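Local coordinates for NLP/P60 (Enterococcus faecium, PDB 6B8C), which probably cleaves peptide bonds of peptidoglycan as a secreted NlpC/P60 endopeptidase, generating muropeptides that enhance host immunity, at residues Thr104-Ile109 with Tyr116-Gln121; Tyr36-Thr41 with Thr59-Leu64; Thr67-Gly72 with Glu79-Lys84. One frame throughout, in Å; residues are numbered along the deposited sequence.

Contact 1: Thr104-Ile109 with Tyr116-Gln121; sequences TYHVAI and YIHAPQ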
ATOM      1  N   THR A 104       7.279  -4.372 -10.245  1.00 89.08           N
ATOM      2  CA  THR A 104       6.295  -3.446  -9.710  1.00 84.95           C
ATOM      3  C   THR A 104       6.954  -2.116  -9.376  1.00 82.55           C
ATOM      4  O   THR A 104       8.077  -2.070  -8.867  1.00 85.70           O
ATOM      5  CB  THR A 104       5.621  -4.018  -8.465  1.00 83.78           C
ATOM      6  OG1 THR A 104       6.619  -4.410  -7.516  1.00 84.44           O
ATOM      7  CG2 THR A 104       4.755  -5.214  -8.830  1.00 86.46           C
ATOM      8  N   TYR A 105       6.252  -1.030  -9.685  1.00 78.25           N
ATOM      9  CA  TYR A 105       6.755   0.311  -9.440  1.00 74.53           C
ATOM     10  C   TYR A 105       5.892   1.097  -8.462  1.00 69.63           C
ATOM     11  O   TYR A 105       6.241   2.236  -8.129  1.00 67.00           O
ATOM     12  CB  TYR A 105       6.879   1.083 -10.765  1.00 75.40           C
ATOM     13  CG  TYR A 105       5.593   1.187 -11.563  1.00 75.61           C
ATOM     14  CD1 TYR A 105       4.688   2.213 -11.326  1.00 73.26           C
ATOM     15  CD2 TYR A 105       5.289   0.262 -12.556  1.00 78.43           C
ATOM     16  CE1 TYR A 105       3.514   2.315 -12.051  1.00 73.87           C
ATOM     17  CE2 TYR A 105       4.115   0.356 -13.290  1.00 78.97           C
ATOM     18  CZ  TYR A 105       3.232   1.388 -13.030  1.00 76.65           C
ATOM     19  OH  TYR A 105       2.062   1.494 -13.750  1.00 77.08           O
ATOM     20  N   HIS A 106       4.787   0.528  -7.991  1.00 71.96           N
ATOM     21  CA  HIS A 106       3.893   1.241  -7.093  1.00 67.44           C
ATOM     22  C   HIS A 106       3.067   0.231  -6.314  1.00 67.91           C
ATOM     23  O   HIS A 106       2.747  -0.850  -6.815  1.00 70.12           O
ATOM     24  CB  HIS A 106       2.974   2.200  -7.856  1.00 64.98           C
ATOM     25  CG  HIS A 106       2.307   3.213  -6.980  1.00 60.68           C
ATOM     26  ND1 HIS A 106       2.957   4.336  -6.515  1.00 58.82           N
ATOM     27  CD2 HIS A 106       1.051   3.269  -6.475  1.00 60.10           C
ATOM     28  CE1 HIS A 106       2.129   5.043  -5.766  1.00 56.84           C
ATOM     29  NE2 HIS A 106       0.967   4.417  -5.725  1.00 57.98           N
ATOM     30  N   VAL A 107       2.707   0.614  -5.091  1.00 66.51           N
ATOM     31  CA  VAL A 107       1.927  -0.227  -4.196  1.00 66.50           C
ATOM     32  C   VAL A 107       0.981   0.660  -3.397  1.00 64.07           C
ATOM     33  O   VAL A 107       1.259   1.836  -3.148  1.00 62.56           O
ATOM     34  CB  VAL A 107       2.839  -1.054  -3.258  1.00 60.93           C
ATOM     35  CG1 VAL A 107       3.519  -0.149  -2.244  1.00 60.44           C
ATOM     36  CG2 VAL A 107       2.053  -2.154  -2.564  1.00 62.51           C
ATOM     37  N   ALA A 108      -0.157   0.090  -3.015  1.00 63.64           N
ATOM     38  CA  ALA A 108      -1.120   0.777  -2.164  1.00 62.67           C
ATOM     39  C   ALA A 108      -1.820  -0.255  -1.291  1.00 64.18           C
ATOM     40  O   ALA A 108      -1.688  -1.461  -1.498  1.00 65.71           O
ATOM     41  CB  ALA A 108      -2.135   1.578  -2.987  1.00 62.41           C
ATOM     42  N   ILE A 109      -2.564   0.230  -0.298  1.00 63.46           N
ATOM     43  CA  ILE A 109      -3.356  -0.627   0.579  1.00 66.02           C
ATOM     44  C   ILE A 109      -4.805  -0.594   0.115  1.00 67.15           C
ATOM     45  O   ILE A 109      -5.408   0.481   0.007  1.00 64.76           O
ATOM     46  CB  ILE A 109      -3.237  -0.196   2.051  1.00 65.67           C
ATOM     47  CG1 ILE A 109      -1.837  -0.509   2.590  1.00 65.57           C
ATOM     48  CG2 ILE A 109      -4.292  -0.898   2.896  1.00 67.52           C
ATOM     49  CD1 ILE A 109      -1.551   0.108   3.935  1.00 64.11           C
ATOM     50  N   TYR A 116      -8.316   2.676  -2.625  1.00 66.53           N
ATOM     51  CA  TYR A 116      -7.069   2.377  -1.945  1.00 64.30           C
ATOM     52  C   TYR A 116      -6.551   3.646  -1.291  1.00 60.01           C
ATOM     53  O   TYR A 116      -7.101   4.734  -1.469  1.00 58.34           O
ATOM     54  CB  TYR A 116      -6.030   1.782  -2.901  1.00 65.94           C
ATOM     55  CG  TYR A 116      -5.896   2.511  -4.215  1.00 66.44           C
ATOM     56  CD1 TYR A 116      -5.130   3.666  -4.318  1.00 64.34           C
ATOM     57  CD2 TYR A 116      -6.518   2.029  -5.361  1.00 68.53           C
ATOM     58  CE1 TYR A 116      -4.997   4.327  -5.524  1.00 64.23           C
ATOM     59  CE2 TYR A 116      -6.392   2.681  -6.568  1.00 68.68           C
ATOM     60  CZ  TYR A 116      -5.632   3.828  -6.645  1.00 66.68           C
ATOM     61  OH  TYR A 116      -5.510   4.478  -7.852  1.00 66.92           O
ATOM     62  N   ILE A 117      -5.484   3.492  -0.521  1.00 60.46           N
ATOM     63  CA  ILE A 117      -4.824   4.608   0.136  1.00 57.62           C
ATOM     64  C   ILE A 117      -3.330   4.453  -0.099  1.00 56.68           C
ATOM     65  O   ILE A 117      -2.806   3.334  -0.073  1.00 57.60           O
ATOM     66  CB  ILE A 117      -5.169   4.662   1.643  1.00 57.34           C
ATOM     67  CG1 ILE A 117      -4.382   5.768   2.343  1.00 55.04           C
ATOM     68  CG2 ILE A 117      -4.942   3.303   2.305  1.00 59.92           C
ATOM     69  CD1 ILE A 117      -4.810   5.988   3.767  1.00 56.27           C
ATOM     70  N   HIS A 118      -2.650   5.566  -0.369  1.00 54.24           N
ATOM     71  CA  HIS A 118      -1.256   5.459  -0.777  1.00 54.25           C
ATOM     72  C   HIS A 118      -0.542   6.792  -0.635  1.00 54.73           C
ATOM     73  O   HIS A 118      -1.165   7.853  -0.524  1.00 54.88           O
ATOM     74  CB  HIS A 118      -1.130   4.958  -2.223  1.00 53.93           C
ATOM     75  CG  HIS A 118      -1.763   5.856  -3.241  1.00 52.32           C
ATOM     76  ND1 HIS A 118      -1.439   5.802  -4.580  1.00 52.83           N
ATOM     77  CD2 HIS A 118      -2.707   6.822  -3.124  1.00 51.29           C
ATOM     78  CE1 HIS A 118      -2.152   6.696  -5.242  1.00 52.18           C
ATOM     79  NE2 HIS A 118      -2.930   7.328  -4.382  1.00 51.74           N
ATOM     80  N   ALA A 119       0.789   6.706  -0.622  1.00 54.78           N
ATOM     81  CA  ALA A 119       1.678   7.829  -0.869  1.00 55.24           C
ATOM     82  C   ALA A 119       1.837   7.927  -2.381  1.00 55.64           C
ATOM     83  O   ALA A 119       2.582   7.141  -2.978  1.00 57.82           O
ATOM     84  CB  ALA A 119       3.026   7.636  -0.171  1.00 56.92           C
ATOM     85  N   PRO A 120       1.138   8.855  -3.032  1.00 55.01           N
ATOM     86  CA  PRO A 120       0.992   8.786  -4.494  1.00 56.12           C
ATOM     87  C   PRO A 120       2.278   9.035  -5.272  1.00 57.97           C
ATOM     88  O   PRO A 120       2.678   8.186  -6.073  1.00 60.38           O
ATOM     89  CB  PRO A 120      -0.052   9.871  -4.790  1.00 55.20           C
ATOM     90  CG  PRO A 120      -0.704  10.166  -3.472  1.00 53.89           C
ATOM     91  CD  PRO A 120       0.373   9.969  -2.458  1.00 53.78           C
ATOM     92  N   GLN A 121       2.941  10.164  -5.053  1.00 54.38           N
ATOM     93  CA  GLN A 121       4.078  10.558  -5.873  1.00 57.77           C
ATOM     94  C   GLN A 121       4.746  11.770  -5.223  1.00 58.59           C
ATOM     95  O   GLN A 121       4.127  12.443  -4.390  1.00 56.40           O
ATOM     96  CB  GLN A 121       3.632  10.901  -7.304  1.00 58.48           C
ATOM     97  CG  GLN A 121       2.980  12.260  -7.383  1.00 57.67           C
ATOM     98  CD  GLN A 121       2.232  12.464  -8.671  1.00 59.43           C
ATOM     99  OE1 GLN A 121       1.601  11.543  -9.186  1.00 62.68           O
ATOM    100  NE2 GLN A 121       2.292  13.680  -9.202  1.00 58.75           N
TER
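His118 of strand 115-118 meets Ala108 and His106 of strand 106-112; its CB lies 3.6 Å from Ala108 CB. With chi1 at 61°, CG sits between the backbone N and the carbonyl carbon, which turns ND1 toward His106, the two side chains crossing at about a right angle. ND1 makes the one polar link between the side chains, a hydrogen bond of 3.0 Å to His106 NE2 that is nearly straight at 164°; either nitrogen could be the donor. CG and CE1 flank ND1, CE1 lying 3.9 Å from the same His106 NE2, and His118 NE2 ends in the plane of the Tyr116 ring at its edge. The two imidazoles meet rim to rim with their planes at 89°. Pro120 CA lies over one face of the His118 ring and Tyr116 CE1 over the opposite face, both offset toward the rim.

The strands form a beta hairpin in the six-stranded antiparallel sheet of an NlpC/P60 domain. Cys55, on helix 55-67, touches His106, an arrangement consistent with the Cys-His-His site of this family. Trp98 packs edge-to-face against both His106 and Tyr116.

Farther round the His106 rim, CE1 is approached by two carbonyls, Ala119 O at 3.5 Å near the ring plane and Pro120 O at 3.2 Å obliquely. Beyond Ala108, Ile109 and Ile117 form an antiparallel hydrogen-bonded pair, with Ile109 N to Ile117 O and Ile117 N to Ile109 O both 3.1 Å. On that face of the sheet Ile109 CB packs 3.9 Å from Ile117 CG2, and helix 28-36 lies against both residues through Ala35.

Contact 2: Tyr36-Thr41 with Thr59-Leu64; sequences YKYIGT and TRYVYL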
ATOM      1  N   TYR A  36      -5.178   5.087   7.847  1.00 60.63           N
ATOM      2  CA  TYR A  36      -5.848   6.385   7.881  1.00 60.23           C
ATOM      3  C   TYR A  36      -5.136   7.394   8.779  1.00 58.75           C
ATOM      4  O   TYR A  36      -5.312   8.604   8.589  1.00 56.87           O
ATOM      5  CB  TYR A  36      -7.302   6.221   8.326  1.00 63.38           C
ATOM      6  CG  TYR A  36      -8.277   6.149   7.170  1.00 64.85           C
ATOM      7  CD1 TYR A  36      -8.413   4.987   6.421  1.00 66.65           C
ATOM      8  CD2 TYR A  36      -9.058   7.244   6.826  1.00 64.63           C
ATOM      9  CE1 TYR A  36      -9.298   4.917   5.362  1.00 67.40           C
ATOM     10  CE2 TYR A  36      -9.946   7.184   5.766  1.00 65.90           C
ATOM     11  CZ  TYR A  36     -10.063   6.018   5.039  1.00 67.57           C
ATOM     12  OH  TYR A  36     -10.946   5.951   3.985  1.00 69.45           O
ATOM     13  N   LYS A  37      -4.322   6.932   9.732  1.00 60.14           N
ATOM     14  CA  LYS A  37      -3.645   7.847  10.646  1.00 59.68           C
ATOM     15  C   LYS A  37      -2.643   8.756   9.945  1.00 57.66           C
ATOM     16  O   LYS A  37      -2.265   9.790  10.508  1.00 56.97           O
ATOM     17  CB  LYS A  37      -2.915   7.067  11.741  1.00 61.31           C
ATOM     18  CG  LYS A  37      -3.804   6.184  12.599  1.00 63.60           C
ATOM     19  CD  LYS A  37      -2.964   5.367  13.566  1.00 64.90           C
ATOM     20  CE  LYS A  37      -3.830   4.537  14.494  1.00 68.37           C
ATOM     21  NZ  LYS A  37      -3.003   3.754  15.457  1.00 71.27           N
ATOM     22  N   TYR A  38      -2.193   8.403   8.745  1.00 57.41           N
ATOM     23  CA  TYR A  38      -1.097   9.119   8.109  1.00 55.71           C
ATOM     24  C   TYR A  38      -1.534   9.891   6.872  1.00 53.47           C
ATOM     25  O   TYR A  38      -0.680  10.339   6.099  1.00 53.16           O
ATOM     26  CB  TYR A  38       0.031   8.139   7.784  1.00 56.86           C
ATOM     27  CG  TYR A  38       0.413   7.333   9.001  1.00 59.74           C
ATOM     28  CD1 TYR A  38       1.212   7.883   9.996  1.00 61.37           C
ATOM     29  CD2 TYR A  38      -0.064   6.045   9.182  1.00 61.14           C
ATOM     30  CE1 TYR A  38       1.543   7.162  11.124  1.00 62.15           C
ATOM     31  CE2 TYR A  38       0.259   5.317  10.305  1.00 63.19           C
ATOM     32  CZ  TYR A  38       1.065   5.878  11.274  1.00 63.81           C
ATOM     33  OH  TYR A  38       1.389   5.148  12.394  1.00 66.87           O
ATOM     34  N   ILE A  39      -2.843  10.073   6.680  1.00 53.57           N
ATOM     35  CA  ILE A  39      -3.336  10.928   5.610  1.00 52.25           C
ATOM     36  C   ILE A  39      -2.741  12.319   5.763  1.00 51.32           C
ATOM     37  O   ILE A  39      -2.695  12.875   6.868  1.00 51.39           O
ATOM     38  CB  ILE A  39      -4.872  10.952   5.624  1.00 52.43           C
ATOM     39  CG1 ILE A  39      -5.410   9.595   5.169  1.00 52.46           C
ATOM     40  CG2 ILE A  39      -5.418  12.081   4.757  1.00 51.65           C
ATOM     41  CD1 ILE A  39      -6.891   9.447   5.326  1.00 53.60           C
ATOM     42  N   GLY A  40      -2.247  12.873   4.659  1.00 49.98           N
ATOM     43  CA  GLY A  40      -1.603  14.167   4.687  1.00 49.63           C
ATOM     44  C   GLY A  40      -0.123  14.141   4.997  1.00 50.48           C
ATOM     45  O   GLY A  40       0.501  15.207   5.029  1.00 51.36           O
ATOM     46  N   THR A  41       0.453  12.976   5.242  1.00 50.55           N
ATOM     47  CA  THR A  41       1.896  12.873   5.405  1.00 50.83           C
ATOM     48  C   THR A  41       2.561  13.172   4.069  1.00 50.35           C
ATOM     49  O   THR A  41       2.194  12.562   3.059  1.00 50.09           O
ATOM     50  CB  THR A  41       2.278  11.481   5.902  1.00 51.96           C
ATOM     51  OG1 THR A  41       1.609  11.217   7.141  1.00 52.43           O
ATOM     52  CG2 THR A  41       3.780  11.371   6.109  1.00 51.99           C
ATOM     53  N   THR A  59       3.274   1.549   3.164  1.00 60.41           N
ATOM     54  CA  THR A  59       2.676   0.230   3.370  1.00 62.84           C
ATOM     55  C   THR A  59       3.485  -0.598   4.361  1.00 65.65           C
ATOM     56  O   THR A  59       2.914  -1.292   5.219  1.00 66.34           O
ATOM     57  CB  THR A  59       2.552  -0.505   2.033  1.00 63.51           C
ATOM     58  OG1 THR A  59       3.855  -0.729   1.483  1.00 65.00           O
ATOM     59  CG2 THR A  59       1.735   0.317   1.046  1.00 61.40           C
ATOM     60  N   ARG A  60       4.819  -0.543   4.261  1.00 63.92           N
ATOM     61  CA  ARG A  60       5.655  -1.252   5.220  1.00 67.35           C
ATOM     62  C   ARG A  60       5.408  -0.756   6.637  1.00 64.60           C
ATOM     63  O   ARG A  60       5.323  -1.556   7.574  1.00 65.73           O
ATOM     64  CB  ARG A  60       7.130  -1.097   4.855  1.00 71.29           C
ATOM     65  CG  ARG A  60       8.064  -1.793   5.829  1.00 76.39           C
ATOM     66  CD  ARG A  60       9.497  -1.822   5.331  1.00 78.98           C
ATOM     67  NE  ARG A  60      10.280  -0.689   5.811  1.00 78.57           N
ATOM     68  CZ  ARG A  60      10.898  -0.656   6.987  1.00 81.15           C
ATOM     69  NH1 ARG A  60      11.590   0.417   7.346  1.00 81.76           N
ATOM     70  NH2 ARG A  60      10.821  -1.696   7.810  1.00 83.75           N
ATOM     71  N   TYR A  61       5.282   0.562   6.812  1.00 67.08           N
ATOM     72  CA  TYR A  61       5.069   1.117   8.142  1.00 65.20           C
ATOM     73  C   TYR A  61       3.722   0.690   8.709  1.00 65.19           C
ATOM     74  O   TYR A  61       3.621   0.348   9.893  1.00 65.79           O
ATOM     75  CB  TYR A  61       5.174   2.641   8.088  1.00 61.64           C
ATOM     76  CG  TYR A  61       5.277   3.288   9.449  1.00 61.01           C
ATOM     77  CD1 TYR A  61       4.159   3.835  10.068  1.00 59.70           C
ATOM     78  CD2 TYR A  61       6.493   3.337  10.121  1.00 62.18           C
ATOM     79  CE1 TYR A  61       4.253   4.421  11.316  1.00 60.37           C
ATOM     80  CE2 TYR A  61       6.596   3.918  11.370  1.00 62.74           C
ATOM     81  CZ  TYR A  61       5.474   4.458  11.964  1.00 61.56           C
ATOM     82  OH  TYR A  61       5.576   5.041  13.207  1.00 61.52           O
ATOM     83  N   VAL A  62       2.677   0.710   7.880  1.00 63.50           N
ATOM     84  CA  VAL A  62       1.358   0.282   8.342  1.00 64.81           C
ATOM     85  C   VAL A  62       1.404  -1.170   8.806  1.00 68.79           C
ATOM     86  O   VAL A  62       0.938  -1.512   9.906  1.00 69.01           O
ATOM     87  CB  VAL A  62       0.307   0.494   7.237  1.00 63.03           C
ATOM     88  CG1 VAL A  62      -1.028  -0.095   7.649  1.00 64.13           C
ATOM     89  CG2 VAL A  62       0.159   1.981   6.941  1.00 60.59           C
ATOM     90  N   TYR A  63       1.980  -2.048   7.978  1.00 65.11           N
ATOM     91  CA  TYR A  63       2.028  -3.457   8.352  1.00 71.60           C
ATOM     92  C   TYR A  63       2.931  -3.695   9.551  1.00 73.75           C
ATOM     93  O   TYR A  63       2.665  -4.594  10.351  1.00 76.16           O
ATOM     94  CB  TYR A  63       2.466  -4.303   7.162  1.00 75.10           C
ATOM     95  CG  TYR A  63       1.280  -4.746   6.353  1.00 77.48           C
ATOM     96  CD1 TYR A  63       0.743  -3.925   5.376  1.00 76.14           C
ATOM     97  CD2 TYR A  63       0.665  -5.966   6.603  1.00 81.41           C
ATOM     98  CE1 TYR A  63      -0.356  -4.315   4.648  1.00 78.10           C
ATOM     99  CE2 TYR A  63      -0.436  -6.365   5.880  1.00 82.82           C
ATOM    100  CZ  TYR A  63      -0.942  -5.536   4.902  1.00 82.46           C
ATOM    101  OH  TYR A  63      -2.041  -5.924   4.174  1.00 86.98           O
ATOM    102  N   LEU A  64       3.983  -2.892   9.705  1.00 73.07           N
ATOM    103  CA  LEU A  64       4.845  -3.020  10.872  1.00 74.67           C
ATOM    104  C   LEU A  64       4.102  -2.636  12.143  1.00 74.80           C
ATOM    105  O   LEU A  64       4.235  -3.305  13.175  1.00 77.18           O
ATOM    106  CB  LEU A  64       6.087  -2.154  10.682  1.00 73.67           C
ATOM    107  CG  LEU A  64       7.368  -2.569  11.395  1.00 76.83           C
ATOM    108  CD1 LEU A  64       7.429  -4.078  11.547  1.00 80.78           C
ATOM    109  CD2 LEU A  64       8.556  -2.070  10.590  1.00 75.88           C
TER
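Tyr38 takes chi1 of -52°, which sets CG opposite its carbonyl carbon and sends the ring toward helix 55-67; Tyr61 answers with chi1 of -167°, CG opposite its backbone N, so that its ring swings out from the helix to meet it. The result is an offset edge-to-face (T-shaped) pair: the edge of Tyr61 is directed at the face of Tyr38, the centroids stand 5.4 Å apart and the planes meet at 88°. The touching is done by one corner of Tyr61. Its CE1 lies 3.5 Å from Tyr38 CZ and 3.1 Å from Tyr38 OH, and the phenolic oxygen sits at the Tyr61 edge, near that ring's plane. The hydroxyl of Tyr38 has its polar partner elsewhere, in a hydrogen bond to Glu34 that ties the end of the ring to helix 28-36.

Tyr38 belongs to two overlapping turns, type I from Tyr36 to Ile39, closed by a weak bond, and type II from Tyr38 to Thr41, with Gly40 at positive phi. Both Thr41 donors converge on Tyr38 O from the same face of its carbonyl plane: Thr41 N at 3.0 Å and Thr41 OG1 at 2.7 Å.

Pro50 touches both tyrosines, and Phe53 meets the Tyr61 ring. The pair thus lies near the surface, where the loop leaving helix 28-36 is laid beside helix 55-67, while Val62, one residue on, packs inward against Ile31 and Ala35 of helix 28-36 and Ile109 of strand 106-112.

Contact 3: Thr67-Gly72 with Glu79-Lys84; sequences TGRDIG and ESAGTK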
ATOM      1  N   THR A  67       1.087  -5.570  12.538  1.00 77.48           N
ATOM      2  CA  THR A  67       1.453  -6.976  12.637  1.00 81.86           C
ATOM      3  C   THR A  67       2.839  -7.220  13.212  1.00 84.21           C
ATOM      4  O   THR A  67       3.122  -8.346  13.629  1.00 87.84           O
ATOM      5  CB  THR A  67       1.385  -7.642  11.255  1.00 82.76           C
ATOM      6  OG1 THR A  67       2.496  -7.206  10.465  1.00 81.10           O
ATOM      7  CG2 THR A  67       0.089  -7.270  10.543  1.00 81.50           C
ATOM      8  N   GLY A  68       3.710  -6.212  13.232  1.00 82.47           N
ATOM      9  CA  GLY A  68       5.052  -6.382  13.745  1.00 85.31           C
ATOM     10  C   GLY A  68       6.037  -7.016  12.787  1.00 87.45           C
ATOM     11  O   GLY A  68       7.240  -7.024  13.079  1.00 88.37           O
ATOM     12  N   ARG A  69       5.578  -7.555  11.664  1.00 84.66           N
ATOM     13  CA  ARG A  69       6.471  -8.160  10.689  1.00 87.77           C
ATOM     14  C   ARG A  69       6.854  -7.146   9.617  1.00 84.36           C
ATOM     15  O   ARG A  69       6.144  -6.170   9.359  1.00 81.48           O
ATOM     16  CB  ARG A  69       5.825  -9.389  10.051  1.00 91.99           C
ATOM     17  CG  ARG A  69       4.662  -9.069   9.140  1.00 92.38           C
ATOM     18  CD  ARG A  69       3.569 -10.113   9.274  1.00 98.60           C
ATOM     19  NE  ARG A  69       3.286 -10.772   8.003  1.00102.22           N
ATOM     20  CZ  ARG A  69       2.513 -10.257   7.054  1.00100.39           C
ATOM     21  NH1 ARG A  69       1.951  -9.067   7.228  1.00 98.18           N
ATOM     22  NH2 ARG A  69       2.307 -10.928   5.928  1.00100.80           N
ATOM     23  N   ASP A  70       7.997  -7.395   8.991  1.00 89.54           N
ATOM     24  CA  ASP A  70       8.619  -6.459   8.062  1.00 85.62           C
ATOM     25  C   ASP A  70       8.488  -7.014   6.647  1.00 85.50           C
ATOM     26  O   ASP A  70       9.320  -7.809   6.202  1.00 87.60           O
ATOM     27  CB  ASP A  70      10.082  -6.229   8.441  1.00 85.79           C
ATOM     28  CG  ASP A  70      10.651  -4.948   7.852  1.00 82.12           C
ATOM     29  OD1 ASP A  70      10.335  -4.623   6.693  1.00 79.83           O
ATOM     30  OD2 ASP A  70      11.418  -4.258   8.554  1.00 81.79           O
ATOM     31  N   ILE A  71       7.443  -6.586   5.937  1.00 82.78           N
ATOM     32  CA  ILE A  71       7.367  -6.817   4.500  1.00 83.12           C
ATOM     33  C   ILE A  71       8.439  -5.933   3.879  1.00 84.47           C
ATOM     34  O   ILE A  71       8.965  -5.036   4.545  1.00 81.03           O
ATOM     35  CB  ILE A  71       5.960  -6.520   3.947  1.00 78.72           C
ATOM     36  CG1 ILE A  71       5.674  -5.018   3.943  1.00 73.27           C
ATOM     37  CG2 ILE A  71       4.910  -7.221   4.789  1.00 79.58           C
ATOM     38  CD1 ILE A  71       4.302  -4.662   3.385  1.00 70.16           C
ATOM     39  N   GLY A  72       8.787  -6.178   2.620  1.00 80.35           N
ATOM     40  CA  GLY A  72       9.918  -5.496   2.011  1.00 83.12           C
ATOM     41  C   GLY A  72      10.005  -3.989   2.188  1.00 80.35           C
ATOM     42  O   GLY A  72       8.984  -3.306   2.316  1.00 78.83           O
ATOM     43  N   GLU A  79       5.999  -7.977  -2.896  1.00 80.48           N
ATOM     44  CA  GLU A  79       5.204  -8.877  -3.721  1.00 85.41           C
ATOM     45  C   GLU A  79       5.152 -10.295  -3.165  1.00 87.86           C
ATOM     46  O   GLU A  79       4.344 -11.097  -3.644  1.00 88.76           O
ATOM     47  CB  GLU A  79       5.765  -8.918  -5.143  1.00 92.00           C
ATOM     48  CG  GLU A  79       5.798  -7.580  -5.860  1.00 95.80           C
ATOM     49  CD  GLU A  79       6.592  -7.642  -7.154  1.00101.17           C
ATOM     50  OE1 GLU A  79       7.333  -6.681  -7.452  1.00100.67           O
ATOM     51  OE2 GLU A  79       6.482  -8.660  -7.871  1.00104.75           O
ATOM     52  N   SER A  80       5.986 -10.625  -2.176  1.00 89.00           N
ATOM     53  CA  SER A  80       6.029 -11.972  -1.624  1.00 93.87           C
ATOM     54  C   SER A  80       5.271 -12.112  -0.311  1.00 93.67           C
ATOM     55  O   SER A  80       5.132 -13.234   0.187  1.00 98.22           O
ATOM     56  CB  SER A  80       7.483 -12.410  -1.405  1.00 96.81           C
ATOM     57  OG  SER A  80       8.249 -12.249  -2.586  1.00 97.59           O
ATOM     58  N   ALA A  81       4.776 -11.010   0.255  1.00 96.94           N
ATOM     59  CA  ALA A  81       4.235 -11.014   1.607  1.00 95.45           C
ATOM     60  C   ALA A  81       2.917 -11.767   1.737  1.00 98.44           C
ATOM     61  O   ALA A  81       2.487 -12.021   2.867  1.00101.49           O
ATOM     62  CB  ALA A  81       4.063  -9.575   2.088  1.00 89.74           C
ATOM     63  N   GLY A  82       2.274 -12.126   0.638  1.00 96.62           N
ATOM     64  CA  GLY A  82       1.017 -12.853   0.679  1.00 98.43           C
ATOM     65  C   GLY A  82       0.852 -13.678  -0.575  1.00100.82           C
ATOM     66  O   GLY A  82       1.833 -14.053  -1.223  1.00103.32           O
ATOM     67  N   THR A  83      -0.397 -13.963  -0.929  1.00102.17           N
ATOM     68  CA  THR A  83      -0.706 -14.749  -2.120  1.00102.93           C
ATOM     69  C   THR A  83      -1.263 -13.837  -3.208  1.00 99.36           C
ATOM     70  O   THR A  83      -2.174 -13.045  -2.953  1.00 96.91           O
ATOM     71  CB  THR A  83      -1.699 -15.875  -1.801  1.00105.70           C
ATOM     72  OG1 THR A  83      -2.205 -16.433  -3.021  1.00107.17           O
ATOM     73  CG2 THR A  83      -2.856 -15.359  -0.958  1.00104.01           C
ATOM     74  N   LYS A  84      -0.696 -13.934  -4.410  1.00102.24           N
ATOM     75  CA  LYS A  84      -1.146 -13.105  -5.523  1.00 99.27           C
ATOM     76  C   LYS A  84      -2.601 -13.398  -5.859  1.00 99.68           C
ATOM     77  O   LYS A  84      -3.085 -14.526  -5.720  1.00102.87           O
ATOM     78  CB  LYS A  84      -0.265 -13.333  -6.751  1.00100.39           C
ATOM     79  CG  LYS A  84       1.032 -12.547  -6.719  1.00 97.68           C
ATOM     80  CD  LYS A  84       1.937 -12.912  -7.881  1.00 99.14           C
ATOM     81  CE  LYS A  84       3.158 -12.009  -7.917  1.00 95.84           C
ATOM     82  NZ  LYS A  84       3.836 -11.941  -6.590  1.00 93.77           N
TER
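Ile71 and Ala81 bring the two backbones closest, with their CA atoms 6.0 Å apart. Both lie in the irregular connection that leads from helix 55-67 to strand 83-85, an outermost strand of the six-stranded antiparallel sheet in this NlpC/P60 fold. Gly68 ends the helix with a positive phi of 81°, turning the chain into the extended run of Arg69 to Gly72. Residues 79-81 have helical backbone angles without the regular bonds, and the strand begins at Thr83.

The apolar part of the contact is small: Ile71 CG2 packs 3.7 Å from Ala81 CB. With chi1 at 71°, the Ile71 CG1 branch is wedged between the backbone N and the carbonyl carbon, and CG2, lying beside the backbone N, is the methyl that meets the alanine. The same CG2 lies under one face of the Arg69 guanidinium, offset toward its rim. Tyr63 of the helix also touches both Arg69 and Ile71, while Met142 packs on Arg69 and Ala81. Arg69 bends at chi2 and chi3, which brings NH2 within 3.3 Å of Ala81 O; the carbonyl oxygen sits at the guanidinium edge, near its plane, but the angle is too poor for a hydrogen bond.

In the fold
From the N terminus, contact 2 comes first: the loop after helix 28-36 is joined to helix 55-67, closing a loop that contains the small hairpin 48-49/52-53. Contact 3 follows where that helix ends, closing the short loop before strand 83-85. Contact 1 comes last, closing the tight connection of the 106-112/115-118 hairpin. The three are in series; none nests or crosses. In space they join up: Val62 and Thr59 of contact 2 pack on Ile109 and Val107 of contact 1, a salt bridge from Arg60 to Asp70 links contact 2 to contact 3, and an unusually close Glu79-Thr104 pair, probably a hydrogen bond, joins contact 3 to contact 1 beside the shared sheet.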